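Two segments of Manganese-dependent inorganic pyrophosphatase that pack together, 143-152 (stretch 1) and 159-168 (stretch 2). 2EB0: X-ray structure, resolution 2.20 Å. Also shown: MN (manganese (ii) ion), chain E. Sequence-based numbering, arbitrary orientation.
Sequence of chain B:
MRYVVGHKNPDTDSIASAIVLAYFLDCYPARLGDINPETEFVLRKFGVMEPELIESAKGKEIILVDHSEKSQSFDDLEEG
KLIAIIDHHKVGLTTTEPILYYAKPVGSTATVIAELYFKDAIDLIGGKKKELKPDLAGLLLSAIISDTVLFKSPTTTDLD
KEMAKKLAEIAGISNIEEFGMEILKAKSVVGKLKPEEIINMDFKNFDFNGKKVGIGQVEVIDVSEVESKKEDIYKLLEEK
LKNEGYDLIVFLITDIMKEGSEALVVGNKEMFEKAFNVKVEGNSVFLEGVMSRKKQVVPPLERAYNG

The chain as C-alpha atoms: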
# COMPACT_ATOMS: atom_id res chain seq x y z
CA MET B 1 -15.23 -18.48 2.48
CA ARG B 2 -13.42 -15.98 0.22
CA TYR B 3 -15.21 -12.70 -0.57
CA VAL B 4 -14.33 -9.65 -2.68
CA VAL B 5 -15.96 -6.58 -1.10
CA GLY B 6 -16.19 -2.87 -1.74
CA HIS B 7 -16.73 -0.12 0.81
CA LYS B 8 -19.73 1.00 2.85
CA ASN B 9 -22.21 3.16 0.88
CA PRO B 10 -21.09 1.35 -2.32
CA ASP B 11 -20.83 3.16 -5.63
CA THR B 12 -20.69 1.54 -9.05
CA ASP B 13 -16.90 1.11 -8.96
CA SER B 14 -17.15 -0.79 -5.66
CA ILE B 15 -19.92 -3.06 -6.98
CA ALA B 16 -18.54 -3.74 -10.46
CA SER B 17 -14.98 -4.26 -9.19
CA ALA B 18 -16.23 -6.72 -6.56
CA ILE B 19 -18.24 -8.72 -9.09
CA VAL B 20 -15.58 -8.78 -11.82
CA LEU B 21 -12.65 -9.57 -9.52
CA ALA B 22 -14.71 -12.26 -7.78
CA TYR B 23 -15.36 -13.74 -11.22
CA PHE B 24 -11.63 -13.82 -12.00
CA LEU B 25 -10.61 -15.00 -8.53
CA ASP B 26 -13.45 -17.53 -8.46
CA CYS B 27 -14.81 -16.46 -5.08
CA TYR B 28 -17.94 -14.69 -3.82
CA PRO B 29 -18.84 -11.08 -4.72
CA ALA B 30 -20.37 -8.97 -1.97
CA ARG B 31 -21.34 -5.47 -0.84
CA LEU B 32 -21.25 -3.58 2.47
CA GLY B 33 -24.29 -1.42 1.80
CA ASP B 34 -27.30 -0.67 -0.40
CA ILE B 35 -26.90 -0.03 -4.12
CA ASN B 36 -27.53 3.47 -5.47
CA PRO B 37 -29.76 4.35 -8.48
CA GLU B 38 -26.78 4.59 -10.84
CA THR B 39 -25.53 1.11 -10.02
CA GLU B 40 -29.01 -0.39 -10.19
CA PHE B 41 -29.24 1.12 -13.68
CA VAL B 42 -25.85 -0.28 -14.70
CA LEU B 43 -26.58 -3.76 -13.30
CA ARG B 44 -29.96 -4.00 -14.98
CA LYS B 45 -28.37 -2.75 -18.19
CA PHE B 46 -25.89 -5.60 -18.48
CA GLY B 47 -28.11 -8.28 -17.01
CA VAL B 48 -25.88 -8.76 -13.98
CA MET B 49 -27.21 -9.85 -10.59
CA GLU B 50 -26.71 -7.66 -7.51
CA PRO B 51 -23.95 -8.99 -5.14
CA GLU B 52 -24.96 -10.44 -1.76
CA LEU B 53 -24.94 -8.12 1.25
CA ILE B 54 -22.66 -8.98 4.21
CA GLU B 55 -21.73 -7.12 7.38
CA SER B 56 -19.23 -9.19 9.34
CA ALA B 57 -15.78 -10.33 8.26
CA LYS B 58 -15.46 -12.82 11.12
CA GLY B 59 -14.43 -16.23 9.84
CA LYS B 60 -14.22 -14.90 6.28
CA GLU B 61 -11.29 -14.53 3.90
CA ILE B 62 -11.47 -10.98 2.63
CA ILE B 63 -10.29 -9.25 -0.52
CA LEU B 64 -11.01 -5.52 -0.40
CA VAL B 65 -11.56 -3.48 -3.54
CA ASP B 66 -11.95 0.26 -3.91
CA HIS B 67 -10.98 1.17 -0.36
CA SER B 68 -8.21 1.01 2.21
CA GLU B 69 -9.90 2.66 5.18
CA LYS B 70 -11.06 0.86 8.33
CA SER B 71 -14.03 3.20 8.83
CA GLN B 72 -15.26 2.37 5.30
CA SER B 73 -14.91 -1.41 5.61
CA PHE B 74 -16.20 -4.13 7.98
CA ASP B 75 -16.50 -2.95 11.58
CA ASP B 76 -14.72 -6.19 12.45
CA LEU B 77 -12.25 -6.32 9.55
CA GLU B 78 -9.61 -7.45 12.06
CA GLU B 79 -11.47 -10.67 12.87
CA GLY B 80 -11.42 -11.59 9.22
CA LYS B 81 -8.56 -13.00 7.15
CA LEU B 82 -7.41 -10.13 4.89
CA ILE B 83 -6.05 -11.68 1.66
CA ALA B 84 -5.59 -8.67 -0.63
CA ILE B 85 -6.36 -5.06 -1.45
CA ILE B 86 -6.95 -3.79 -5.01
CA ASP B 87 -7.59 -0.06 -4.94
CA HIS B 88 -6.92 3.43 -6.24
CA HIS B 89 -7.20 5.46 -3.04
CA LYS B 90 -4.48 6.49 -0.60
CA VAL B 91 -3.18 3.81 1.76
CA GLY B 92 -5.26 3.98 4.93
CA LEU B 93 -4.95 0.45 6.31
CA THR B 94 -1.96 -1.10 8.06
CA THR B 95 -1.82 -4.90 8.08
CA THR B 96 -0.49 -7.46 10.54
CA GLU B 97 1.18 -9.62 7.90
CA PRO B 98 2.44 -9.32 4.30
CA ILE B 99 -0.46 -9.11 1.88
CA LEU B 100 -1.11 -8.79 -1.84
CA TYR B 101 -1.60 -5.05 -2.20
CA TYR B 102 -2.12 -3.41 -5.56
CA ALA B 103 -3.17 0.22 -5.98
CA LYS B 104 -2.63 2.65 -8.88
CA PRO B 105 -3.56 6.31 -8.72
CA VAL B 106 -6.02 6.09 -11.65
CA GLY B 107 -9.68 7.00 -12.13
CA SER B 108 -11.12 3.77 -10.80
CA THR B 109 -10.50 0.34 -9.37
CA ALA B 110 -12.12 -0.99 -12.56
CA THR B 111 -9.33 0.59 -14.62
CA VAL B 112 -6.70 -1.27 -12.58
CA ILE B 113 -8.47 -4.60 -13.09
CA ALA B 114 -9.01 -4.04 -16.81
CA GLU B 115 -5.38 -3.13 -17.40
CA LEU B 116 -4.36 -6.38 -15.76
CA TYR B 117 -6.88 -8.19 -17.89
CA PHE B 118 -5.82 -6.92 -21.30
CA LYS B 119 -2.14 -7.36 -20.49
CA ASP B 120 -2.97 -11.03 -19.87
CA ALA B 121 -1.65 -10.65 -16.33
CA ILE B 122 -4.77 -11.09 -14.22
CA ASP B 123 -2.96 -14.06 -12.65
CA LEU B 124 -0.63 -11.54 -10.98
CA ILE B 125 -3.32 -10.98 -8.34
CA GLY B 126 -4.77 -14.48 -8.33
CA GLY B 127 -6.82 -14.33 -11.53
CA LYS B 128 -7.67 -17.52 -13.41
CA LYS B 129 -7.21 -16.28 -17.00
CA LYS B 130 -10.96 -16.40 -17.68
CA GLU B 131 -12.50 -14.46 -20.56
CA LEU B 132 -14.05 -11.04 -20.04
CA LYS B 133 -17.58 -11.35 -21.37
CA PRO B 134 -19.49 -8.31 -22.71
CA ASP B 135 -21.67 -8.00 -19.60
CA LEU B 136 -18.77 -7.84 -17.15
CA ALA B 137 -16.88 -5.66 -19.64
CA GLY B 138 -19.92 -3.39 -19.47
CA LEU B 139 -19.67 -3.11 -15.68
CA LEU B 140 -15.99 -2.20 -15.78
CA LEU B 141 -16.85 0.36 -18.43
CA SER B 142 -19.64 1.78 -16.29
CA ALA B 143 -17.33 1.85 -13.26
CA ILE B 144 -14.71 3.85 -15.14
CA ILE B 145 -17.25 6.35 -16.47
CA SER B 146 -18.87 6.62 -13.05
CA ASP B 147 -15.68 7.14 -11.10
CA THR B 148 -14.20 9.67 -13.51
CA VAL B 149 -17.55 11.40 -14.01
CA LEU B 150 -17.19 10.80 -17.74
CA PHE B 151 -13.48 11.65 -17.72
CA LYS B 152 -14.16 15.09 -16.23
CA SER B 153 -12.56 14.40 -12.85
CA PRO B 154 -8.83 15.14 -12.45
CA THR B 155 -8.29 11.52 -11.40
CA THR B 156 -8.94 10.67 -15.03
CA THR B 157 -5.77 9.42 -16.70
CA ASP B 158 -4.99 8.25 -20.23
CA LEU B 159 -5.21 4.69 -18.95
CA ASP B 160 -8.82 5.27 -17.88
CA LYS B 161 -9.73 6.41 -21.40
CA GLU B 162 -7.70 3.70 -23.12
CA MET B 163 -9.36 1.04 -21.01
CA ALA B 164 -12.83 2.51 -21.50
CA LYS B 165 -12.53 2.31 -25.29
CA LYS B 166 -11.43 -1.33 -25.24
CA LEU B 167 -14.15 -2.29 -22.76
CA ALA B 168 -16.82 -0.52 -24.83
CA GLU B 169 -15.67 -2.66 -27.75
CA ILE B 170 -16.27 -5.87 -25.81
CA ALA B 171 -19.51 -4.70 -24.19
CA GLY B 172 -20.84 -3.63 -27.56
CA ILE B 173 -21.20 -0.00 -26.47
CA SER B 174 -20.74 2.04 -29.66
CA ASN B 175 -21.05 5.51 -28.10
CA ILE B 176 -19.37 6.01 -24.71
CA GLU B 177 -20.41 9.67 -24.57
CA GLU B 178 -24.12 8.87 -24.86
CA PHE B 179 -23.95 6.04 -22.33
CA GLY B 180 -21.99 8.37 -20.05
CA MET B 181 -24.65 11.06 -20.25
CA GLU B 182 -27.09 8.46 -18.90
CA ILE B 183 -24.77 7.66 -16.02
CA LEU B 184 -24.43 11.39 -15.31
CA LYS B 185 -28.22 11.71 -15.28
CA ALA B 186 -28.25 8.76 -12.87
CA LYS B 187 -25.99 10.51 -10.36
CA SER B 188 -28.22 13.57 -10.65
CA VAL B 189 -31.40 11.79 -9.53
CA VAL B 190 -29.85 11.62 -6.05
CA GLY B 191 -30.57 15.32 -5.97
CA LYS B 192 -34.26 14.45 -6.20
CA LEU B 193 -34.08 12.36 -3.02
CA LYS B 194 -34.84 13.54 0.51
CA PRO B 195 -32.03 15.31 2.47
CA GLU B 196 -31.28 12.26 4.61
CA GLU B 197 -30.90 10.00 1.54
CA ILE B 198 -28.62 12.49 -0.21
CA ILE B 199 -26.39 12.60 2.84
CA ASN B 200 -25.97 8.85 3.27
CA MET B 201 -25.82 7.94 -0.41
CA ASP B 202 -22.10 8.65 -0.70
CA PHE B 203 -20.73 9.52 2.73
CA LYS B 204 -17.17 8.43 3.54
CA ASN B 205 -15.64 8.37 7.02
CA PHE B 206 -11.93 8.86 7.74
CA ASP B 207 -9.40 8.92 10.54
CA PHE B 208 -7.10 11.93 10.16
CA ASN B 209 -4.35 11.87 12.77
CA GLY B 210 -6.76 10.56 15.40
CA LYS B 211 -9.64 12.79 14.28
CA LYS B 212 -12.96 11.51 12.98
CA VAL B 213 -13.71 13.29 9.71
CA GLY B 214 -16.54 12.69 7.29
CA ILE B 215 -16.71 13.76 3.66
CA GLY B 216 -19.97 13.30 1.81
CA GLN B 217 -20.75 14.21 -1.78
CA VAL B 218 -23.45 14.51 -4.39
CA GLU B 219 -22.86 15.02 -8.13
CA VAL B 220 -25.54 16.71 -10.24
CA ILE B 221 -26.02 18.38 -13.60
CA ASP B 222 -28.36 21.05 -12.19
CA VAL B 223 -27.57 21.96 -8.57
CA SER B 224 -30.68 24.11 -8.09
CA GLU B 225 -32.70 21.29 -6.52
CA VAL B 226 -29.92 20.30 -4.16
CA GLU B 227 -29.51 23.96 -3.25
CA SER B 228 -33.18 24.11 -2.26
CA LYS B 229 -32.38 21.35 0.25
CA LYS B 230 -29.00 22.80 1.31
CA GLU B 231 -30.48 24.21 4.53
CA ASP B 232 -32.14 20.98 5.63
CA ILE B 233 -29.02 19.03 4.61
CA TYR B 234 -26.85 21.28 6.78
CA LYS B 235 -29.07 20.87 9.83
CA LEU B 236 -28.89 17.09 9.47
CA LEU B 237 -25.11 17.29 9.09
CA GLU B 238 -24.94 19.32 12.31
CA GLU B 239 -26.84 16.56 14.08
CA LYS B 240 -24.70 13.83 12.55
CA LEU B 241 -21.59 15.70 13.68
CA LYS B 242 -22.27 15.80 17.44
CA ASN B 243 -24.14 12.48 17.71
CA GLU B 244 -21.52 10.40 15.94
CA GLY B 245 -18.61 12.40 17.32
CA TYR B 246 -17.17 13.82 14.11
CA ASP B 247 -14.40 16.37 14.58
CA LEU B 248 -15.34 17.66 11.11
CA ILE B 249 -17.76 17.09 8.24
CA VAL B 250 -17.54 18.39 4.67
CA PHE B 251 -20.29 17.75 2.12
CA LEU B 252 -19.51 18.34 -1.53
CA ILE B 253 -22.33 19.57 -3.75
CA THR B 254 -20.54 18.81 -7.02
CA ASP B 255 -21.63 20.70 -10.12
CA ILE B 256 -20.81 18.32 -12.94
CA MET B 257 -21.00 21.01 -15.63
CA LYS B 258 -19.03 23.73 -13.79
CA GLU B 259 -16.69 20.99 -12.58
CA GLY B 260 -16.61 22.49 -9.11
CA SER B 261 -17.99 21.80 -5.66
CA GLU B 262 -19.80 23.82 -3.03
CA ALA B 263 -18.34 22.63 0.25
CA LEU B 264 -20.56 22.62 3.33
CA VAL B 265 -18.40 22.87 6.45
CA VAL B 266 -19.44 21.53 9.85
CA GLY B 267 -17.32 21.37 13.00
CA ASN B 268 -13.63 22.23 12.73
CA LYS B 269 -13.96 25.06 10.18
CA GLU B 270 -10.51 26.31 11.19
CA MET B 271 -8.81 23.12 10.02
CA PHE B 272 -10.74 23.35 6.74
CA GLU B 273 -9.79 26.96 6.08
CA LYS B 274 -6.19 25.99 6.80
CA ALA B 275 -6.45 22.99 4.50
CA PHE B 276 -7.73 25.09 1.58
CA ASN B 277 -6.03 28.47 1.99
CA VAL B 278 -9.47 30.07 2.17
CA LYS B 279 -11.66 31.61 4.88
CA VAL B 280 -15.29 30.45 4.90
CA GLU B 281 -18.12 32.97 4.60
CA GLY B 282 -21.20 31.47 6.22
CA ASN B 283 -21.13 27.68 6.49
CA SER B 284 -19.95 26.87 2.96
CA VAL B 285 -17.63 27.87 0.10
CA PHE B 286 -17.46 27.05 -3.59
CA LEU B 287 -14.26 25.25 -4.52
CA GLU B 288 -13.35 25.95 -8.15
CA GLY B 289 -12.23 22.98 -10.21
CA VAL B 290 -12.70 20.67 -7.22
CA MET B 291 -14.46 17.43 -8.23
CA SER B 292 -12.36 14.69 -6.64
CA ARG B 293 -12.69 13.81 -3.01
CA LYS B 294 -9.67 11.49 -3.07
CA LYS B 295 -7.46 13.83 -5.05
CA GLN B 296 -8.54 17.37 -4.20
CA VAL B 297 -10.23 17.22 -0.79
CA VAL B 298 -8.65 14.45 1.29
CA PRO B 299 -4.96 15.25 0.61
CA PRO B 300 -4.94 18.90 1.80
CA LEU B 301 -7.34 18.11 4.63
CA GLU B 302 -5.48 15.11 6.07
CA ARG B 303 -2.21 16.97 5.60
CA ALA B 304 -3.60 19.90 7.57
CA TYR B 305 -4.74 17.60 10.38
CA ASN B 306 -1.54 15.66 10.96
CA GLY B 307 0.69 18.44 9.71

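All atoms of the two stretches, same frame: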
# COMPACT_ATOMS: atom_id res chain seq x y z
N ALA B 143 -18.10 1.46 -14.44
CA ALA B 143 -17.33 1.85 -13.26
C ALA B 143 -16.36 2.97 -13.61
O ALA B 143 -16.24 3.94 -12.87
CB ALA B 143 -16.57 0.64 -12.71
N ILE B 144 -15.66 2.83 -14.73
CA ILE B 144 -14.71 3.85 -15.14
C ILE B 144 -15.42 5.18 -15.39
O ILE B 144 -15.02 6.21 -14.85
CB ILE B 144 -13.94 3.42 -16.42
CG1 ILE B 144 -13.14 2.13 -16.12
CG2 ILE B 144 -12.99 4.52 -16.85
CD1 ILE B 144 -12.23 1.67 -17.24
N ILE B 145 -16.49 5.15 -16.17
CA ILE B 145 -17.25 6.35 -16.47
C ILE B 145 -17.79 6.98 -15.19
O ILE B 145 -17.76 8.19 -15.01
CB ILE B 145 -18.44 6.05 -17.40
CG1 ILE B 145 -17.92 5.75 -18.81
CG2 ILE B 145 -19.43 7.22 -17.39
CD1 ILE B 145 -18.95 5.14 -19.74
N SER B 146 -18.31 6.14 -14.30
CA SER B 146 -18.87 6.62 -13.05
C SER B 146 -17.84 7.29 -12.18
O SER B 146 -18.04 8.40 -11.71
CB SER B 146 -19.50 5.46 -12.28
OG SER B 146 -19.85 5.88 -10.97
N ASP B 147 -16.72 6.61 -11.96
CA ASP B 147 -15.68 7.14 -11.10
C ASP B 147 -14.99 8.40 -11.62
O ASP B 147 -14.61 9.27 -10.84
CB ASP B 147 -14.65 6.05 -10.85
CG ASP B 147 -14.60 5.64 -9.40
OD1 ASP B 147 -15.68 5.56 -8.76
OD2 ASP B 147 -13.49 5.38 -8.89
N THR B 148 -14.84 8.51 -12.93
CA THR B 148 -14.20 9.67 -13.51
C THR B 148 -15.22 10.75 -13.85
O THR B 148 -14.84 11.86 -14.23
CB THR B 148 -13.41 9.31 -14.78
OG1 THR B 148 -14.30 8.76 -15.77
CG2 THR B 148 -12.34 8.30 -14.45
N VAL B 149 -16.50 10.45 -13.68
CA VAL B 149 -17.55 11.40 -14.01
C VAL B 149 -17.38 11.74 -15.49
O VAL B 149 -17.26 12.90 -15.89
CB VAL B 149 -17.43 12.71 -13.19
CG1 VAL B 149 -18.68 13.55 -13.39
CG2 VAL B 149 -17.22 12.38 -11.71
N LEU B 150 -17.36 10.69 -16.30
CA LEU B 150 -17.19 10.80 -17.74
C LEU B 150 -15.89 11.53 -18.09
O LEU B 150 -15.88 12.47 -18.89
CB LEU B 150 -18.38 11.53 -18.37
CG LEU B 150 -18.95 10.90 -19.66
CD1 LEU B 150 -19.67 11.98 -20.45
CD2 LEU B 150 -17.85 10.31 -20.50
N PHE B 151 -14.81 11.09 -17.47
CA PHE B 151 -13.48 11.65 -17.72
C PHE B 151 -13.35 13.14 -17.42
O PHE B 151 -12.45 13.80 -17.95
CB PHE B 151 -13.09 11.37 -19.17
CG PHE B 151 -13.44 9.99 -19.62
CD1 PHE B 151 -14.40 9.79 -20.62
CD2 PHE B 151 -12.83 8.87 -19.05
CE1 PHE B 151 -14.73 8.50 -21.04
CE2 PHE B 151 -13.15 7.59 -19.46
CZ PHE B 151 -14.11 7.40 -20.45
N LYS B 152 -14.22 13.67 -16.57
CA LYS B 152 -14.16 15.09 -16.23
C LYS B 152 -13.31 15.29 -14.98
O LYS B 152 -12.64 16.31 -14.84
CB LYS B 152 -15.57 15.63 -16.00
CG LYS B 152 -16.44 15.55 -17.24
CD LYS B 152 -17.82 16.13 -17.00
CE LYS B 152 -18.59 16.18 -18.31
NZ LYS B 152 -19.88 16.91 -18.19
N LEU B 159 -4.90 6.11 -19.13
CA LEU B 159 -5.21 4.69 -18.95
C LEU B 159 -6.72 4.51 -18.85
O LEU B 159 -7.29 3.63 -19.48
CB LEU B 159 -4.53 4.16 -17.67
CG LEU B 159 -4.27 2.65 -17.59
CD1 LEU B 159 -3.86 2.26 -16.16
CD2 LEU B 159 -5.50 1.88 -17.99
N ASP B 160 -7.38 5.35 -18.05
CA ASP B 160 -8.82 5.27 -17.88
C ASP B 160 -9.52 5.33 -19.25
O ASP B 160 -10.40 4.52 -19.54
CB ASP B 160 -9.32 6.42 -16.99
CG ASP B 160 -8.79 6.32 -15.55
OD1 ASP B 160 -9.23 5.41 -14.80
OD2 ASP B 160 -7.94 7.14 -15.16
N LYS B 161 -9.12 6.27 -20.09
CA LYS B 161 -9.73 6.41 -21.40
C LYS B 161 -9.41 5.23 -22.30
O LYS B 161 -10.29 4.69 -22.97
CB LYS B 161 -9.25 7.70 -22.07
CG LYS B 161 -9.54 8.96 -21.28
CD LYS B 161 -9.40 10.18 -22.16
CE LYS B 161 -9.50 11.47 -21.37
NZ LYS B 161 -8.29 11.70 -20.53
N GLU B 162 -8.15 4.82 -22.30
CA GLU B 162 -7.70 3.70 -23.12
C GLU B 162 -8.47 2.43 -22.77
O GLU B 162 -8.91 1.68 -23.64
CB GLU B 162 -6.20 3.48 -22.90
CG GLU B 162 -5.62 2.28 -23.61
CD GLU B 162 -4.16 2.05 -23.25
OE1 GLU B 162 -3.57 1.07 -23.75
OE2 GLU B 162 -3.60 2.86 -22.47
N MET B 163 -8.65 2.21 -21.48
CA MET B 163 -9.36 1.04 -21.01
C MET B 163 -10.85 1.12 -21.35
O MET B 163 -11.45 0.12 -21.76
CB MET B 163 -9.14 0.87 -19.51
CG MET B 163 -8.75 -0.54 -19.14
SD MET B 163 -7.09 -1.13 -19.61
CE MET B 163 -6.78 -0.43 -21.23
N ALA B 164 -11.43 2.30 -21.19
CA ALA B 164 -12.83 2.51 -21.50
C ALA B 164 -13.13 2.12 -22.95
O ALA B 164 -14.08 1.39 -23.22
CB ALA B 164 -13.22 3.98 -21.26
N LYS B 165 -12.31 2.61 -23.88
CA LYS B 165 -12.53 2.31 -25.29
C LYS B 165 -12.51 0.81 -25.58
O LYS B 165 -13.34 0.31 -26.32
CB LYS B 165 -11.48 3.01 -26.15
CG LYS B 165 -11.65 4.52 -26.24
CD LYS B 165 -10.65 5.14 -27.22
CE LYS B 165 -10.76 6.65 -27.25
NZ LYS B 165 -10.33 7.27 -25.96
N LYS B 166 -11.54 0.10 -25.02
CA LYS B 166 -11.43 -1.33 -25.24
C LYS B 166 -12.58 -2.10 -24.60
O LYS B 166 -13.03 -3.11 -25.15
CB LYS B 166 -10.09 -1.83 -24.69
CG LYS B 166 -8.90 -1.38 -25.50
CD LYS B 166 -7.59 -1.65 -24.76
CE LYS B 166 -6.56 -2.28 -25.68
NZ LYS B 166 -6.95 -3.66 -26.10
N LEU B 167 -13.04 -1.64 -23.45
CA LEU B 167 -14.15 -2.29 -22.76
C LEU B 167 -15.45 -2.07 -23.52
O LEU B 167 -16.26 -2.99 -23.64
CB LEU B 167 -14.27 -1.76 -21.32
CG LEU B 167 -13.08 -2.11 -20.44
CD1 LEU B 167 -13.15 -1.32 -19.14
CD2 LEU B 167 -13.05 -3.62 -20.17
N ALA B 168 -15.63 -0.86 -24.04
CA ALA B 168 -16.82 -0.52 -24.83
C ALA B 168 -16.91 -1.45 -26.04
O ALA B 168 -17.99 -1.86 -26.44
CB ALA B 168 -16.74 0.94 -25.30
MN MN E . -13.50 3.89 -7.02

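Three residues in a row, Val-149, Leu-150 and Phe-151, have positive phi, and the last puts its ring against stretch 2. None of the three is glycine, so the run is unusual. No hydrogen bond crosses between the two stretches. The direct contact between them is van der Waals packing, and one side chain, Ile-144, fits as a knob into a hole on the opposing helix. The hole is formed by Asp-160, Met-163, Ala-164 and Leu-167.

The backbone arrangement is simple. Stretch 1 ends a helix and then turns. Stretch 2 is helical throughout. The two helices run roughly antiparallel, at 147°, and their axes come within 10.2 Å. The nearest CA atoms are those of Ile-144 and Asp-160, 6.6 Å apart. The contact is modest, burying 315 Å² over both sides.

Ile-144 points toward stretch 2, with chi1 m and chi2 t. Its CD1 lies 3.7 Å from Leu-167 CD1 and 3.9 Å from Met-163 CB. Its CG2 lies 3.7 Å from the backbone atom Asp-160 O and 4.4 Å from Ala-164 CB. The small side chain of Ala-164 lines the hole without filling it. Asp-160 O already accepts the helical hydrogen bond from Ala-164 N at 3.0 Å, so the methyl group does not leave it without a partner.

Phe-151 makes the second main contact, from the loop beyond the helix. Its CZ is 3.6 Å from Ala-164 CB, which sits at the ring edge, near the ring plane. Ala-164 therefore touches both Ile-144 and Phe-151. Phe-151 CD2 is also 4.0 Å from Lys-161 CG, so the lysine contributes its aliphatic chain to this contact.

Thr-148 helps to hold the turn that brings Phe-151 into place. Its OG1 donates to Ile-144 O at 2.8 Å, one turn back in the chain. The same OG1 accepts from Phe-151 N at 2.9 Å, with a good N-H...O angle of 155°. One hydroxyl thus ties the loop to the preceding turn. Thr-148 CG2 meets Asp-160 CG at 4.2 Å, a van der Waals contact. The carboxylate of Asp-160 is not left unpaired there: its oxygens are hydrogen-bonded outside the two stretches.

Asp-147 takes no part in the packing. Its OD2 binds the manganese ion MN at 2.4 Å, with three further ligand atoms from elsewhere in the structure. This fits the name of the enzyme, a manganese-dependent pyrophosphatase. The next residue, Thr-148, points toward stretch 2, so metal binding and helix packing involve neighbouring positions.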